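Local coordinates for protein N-acetylmuramoyl-L-alanine amidase amiD (Escherichia coli, PDB 3D2Y) that hydrolyses, with one catalytic zinc ion, the amide link between N-acetylmuramoyl residues and L-amino acids in cell-wall glycopeptides, at residues 177-181 and 232-236. Residues are numbered along the deposited sequence; the frame is centred on the assembly and turned at random.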
loop_
_atom_site.group_PDB
_atom_site.type_symbol
_atom_site.label_atom_id
_atom_site.label_comp_id
_atom_site.label_asym_id
_atom_site.label_seq_id
_atom_site.Cartn_x
_atom_site.Cartn_y
_atom_site.Cartn_z
ATOM N N GLY A 177 4.323 -2.814 -7.689
ATOM C CA GLY A 177 2.865 -2.827 -7.477
ATOM C C GLY A 177 2.038 -3.306 -8.657
ATOM O O GLY A 177 2.532 -3.479 -9.790
ATOM N N ALA A 178 0.756 -3.499 -8.371
ATOM C CA ALA A 178 -0.250 -4.098 -9.281
ATOM C C ALA A 178 -0.839 -3.059 -10.236
ATOM O O ALA A 178 -1.091 -1.905 -9.874
ATOM C CB ALA A 178 -1.393 -4.714 -8.444
ATOM N N TRP A 179 -1.043 -3.455 -11.477
ATOM C CA TRP A 179 -1.809 -2.599 -12.410
ATOM C C TRP A 179 -2.460 -3.523 -13.422
ATOM O O TRP A 179 -1.812 -4.479 -13.848
ATOM C CB TRP A 179 -0.901 -1.572 -13.086
ATOM C CG TRP A 179 -1.649 -0.413 -13.663
ATOM C CD1 TRP A 179 -2.000 -0.233 -14.988
ATOM C CD2 TRP A 179 -2.186 0.712 -12.947
ATOM N NE1 TRP A 179 -2.695 0.959 -15.134
ATOM C CE2 TRP A 179 -2.840 1.540 -13.897
ATOM C CE3 TRP A 179 -2.184 1.100 -11.593
ATOM C CZ2 TRP A 179 -3.466 2.759 -13.538
ATOM C CZ3 TRP A 179 -2.832 2.288 -11.241
ATOM C CH2 TRP A 179 -3.465 3.097 -12.209
ATOM N N PRO A 180 -3.736 -3.244 -13.795
ATOM C CA PRO A 180 -4.481 -4.063 -14.743
ATOM C C PRO A 180 -3.969 -3.904 -16.188
ATOM O O PRO A 180 -3.465 -2.828 -16.563
ATOM C CB PRO A 180 -5.911 -3.532 -14.602
ATOM C CG PRO A 180 -5.751 -2.132 -14.202
ATOM C CD PRO A 180 -4.538 -2.095 -13.328
ATOM N N ASP A 181 -4.071 -4.978 -16.975
ATOM C CA ASP A 181 -3.750 -4.883 -18.397
ATOM C C ASP A 181 -4.878 -4.133 -19.091
ATOM O O ASP A 181 -6.052 -4.518 -18.981
ATOM C CB ASP A 181 -3.537 -6.273 -19.008
ATOM C CG ASP A 181 -2.302 -6.987 -18.441
ATOM O OD1 ASP A 181 -1.420 -6.325 -17.834
ATOM O OD2 ASP A 181 -2.216 -8.231 -18.599
ATOM N N MET A 232 -8.934 5.885 -5.658
ATOM C CA MET A 232 -7.724 6.685 -5.382
ATOM C C MET A 232 -6.451 5.979 -5.821
ATOM O O MET A 232 -5.534 6.634 -6.301
ATOM C CB MET A 232 -7.609 7.116 -3.914
ATOM C CG MET A 232 -8.611 8.163 -3.490
ATOM S SD MET A 232 -8.233 8.820 -1.862
ATOM C CE MET A 232 -8.711 7.496 -0.775
ATOM N N HIS A 233 -6.432 4.644 -5.721
ATOM C CA HIS A 233 -5.282 3.830 -6.128
ATOM C C HIS A 233 -5.331 3.514 -7.653
ATOM O O HIS A 233 -4.324 3.668 -8.367
ATOM C CB HIS A 233 -5.262 2.558 -5.248
ATOM C CG HIS A 233 -4.030 1.705 -5.379
ATOM N ND1 HIS A 233 -3.569 0.904 -4.348
ATOM C CD2 HIS A 233 -3.202 1.479 -6.430
ATOM C CE1 HIS A 233 -2.502 0.236 -4.761
ATOM N NE2 HIS A 233 -2.274 0.557 -6.024
ATOM N N PHE A 234 -6.492 3.090 -8.152
ATOM C CA PHE A 234 -6.580 2.423 -9.441
ATOM C C PHE A 234 -7.413 3.157 -10.485
ATOM O O PHE A 234 -7.375 2.776 -11.659
ATOM C CB PHE A 234 -7.099 0.977 -9.291
ATOM C CG PHE A 234 -6.189 0.070 -8.535
ATOM C CD1 PHE A 234 -5.060 -0.469 -9.170
ATOM C CD2 PHE A 234 -6.471 -0.289 -7.208
ATOM C CE1 PHE A 234 -4.212 -1.326 -8.508
ATOM C CE2 PHE A 234 -5.587 -1.156 -6.525
ATOM C CZ PHE A 234 -4.470 -1.689 -7.198
ATOM N N ARG A 235 -8.116 4.233 -10.090
ATOM C CA ARG A 235 -8.914 5.028 -11.050
ATOM C C ARG A 235 -9.017 6.464 -10.522
ATOM O O ARG A 235 -10.095 6.942 -10.174
ATOM C CB ARG A 235 -10.303 4.414 -11.287
ATOM C CG ARG A 235 -10.915 4.713 -12.683
ATOM C CD ARG A 235 -11.509 6.124 -12.819
ATOM N NE ARG A 235 -12.565 6.341 -11.832
ATOM C CZ ARG A 235 -13.855 6.069 -12.026
ATOM N NH1 ARG A 235 -14.725 6.296 -11.056
ATOM N NH2 ARG A 235 -14.281 5.594 -13.188
ATOM N N PRO A 236 -7.866 7.127 -10.395
ATOM C CA PRO A 236 -7.799 8.402 -9.702
ATOM C C PRO A 236 -8.406 9.596 -10.406
ATOM O O PRO A 236 -8.520 10.647 -9.805
ATOM C CB PRO A 236 -6.305 8.608 -9.497
ATOM C CG PRO A 236 -5.651 7.791 -10.527
ATOM C CD PRO A 236 -6.537 6.645 -10.806
HETATM O O HOH W 1 -0.212 -0.466 -7.980
#
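W179 and F234 bring the two backbones nearest each other, their CA atoms 7.5 Å apart, where the extended linker 177-181 passes the C-terminal end of helix 220-234; no direct hydrogen bond joins the two segments. The W179 and F234 side chains run past one another, each heading for the other segment's backbone. W179 has CG anti to its own N (chi1 -161°), which sends the six-membered half of the indole over to the helix end, where CZ3 lies 3.5 Å from the carbonyl O of H233, at the ring edge. Its CE3 also touches F234 CD1 at 4.1 Å. The two rings meet obliquely, planes at 36°.

F234 answers with its own rim: CE1 approaches the carbonyl O of A178 to 3.5 Å, near the ring plane, while A178 CB and P180 CD pack more loosely against the same side chain. In this amidase 2 (PGRP-like) family enzyme the linker runs from helix 168-173 to helix 182-189, and the H233 side chain is about 10 Å from that of the zinc ligand H151. W168 and A172 of helix 168-173 pack on W179, W168 also stacking on the H233 ring, and Y258 of helix 245-258 reaches both A178 and the N of W179.

Next to the rings, a water bridges the segments: it donates to A178 O and hydrogen-bonds H233 NE2 at 3.0 Å in the imidazole plane. D153 takes the other nitrogen, ND1, so the ring's rotation is fixed from two ends, with F234 CE2 lying 3.4 Å above one imidazole face.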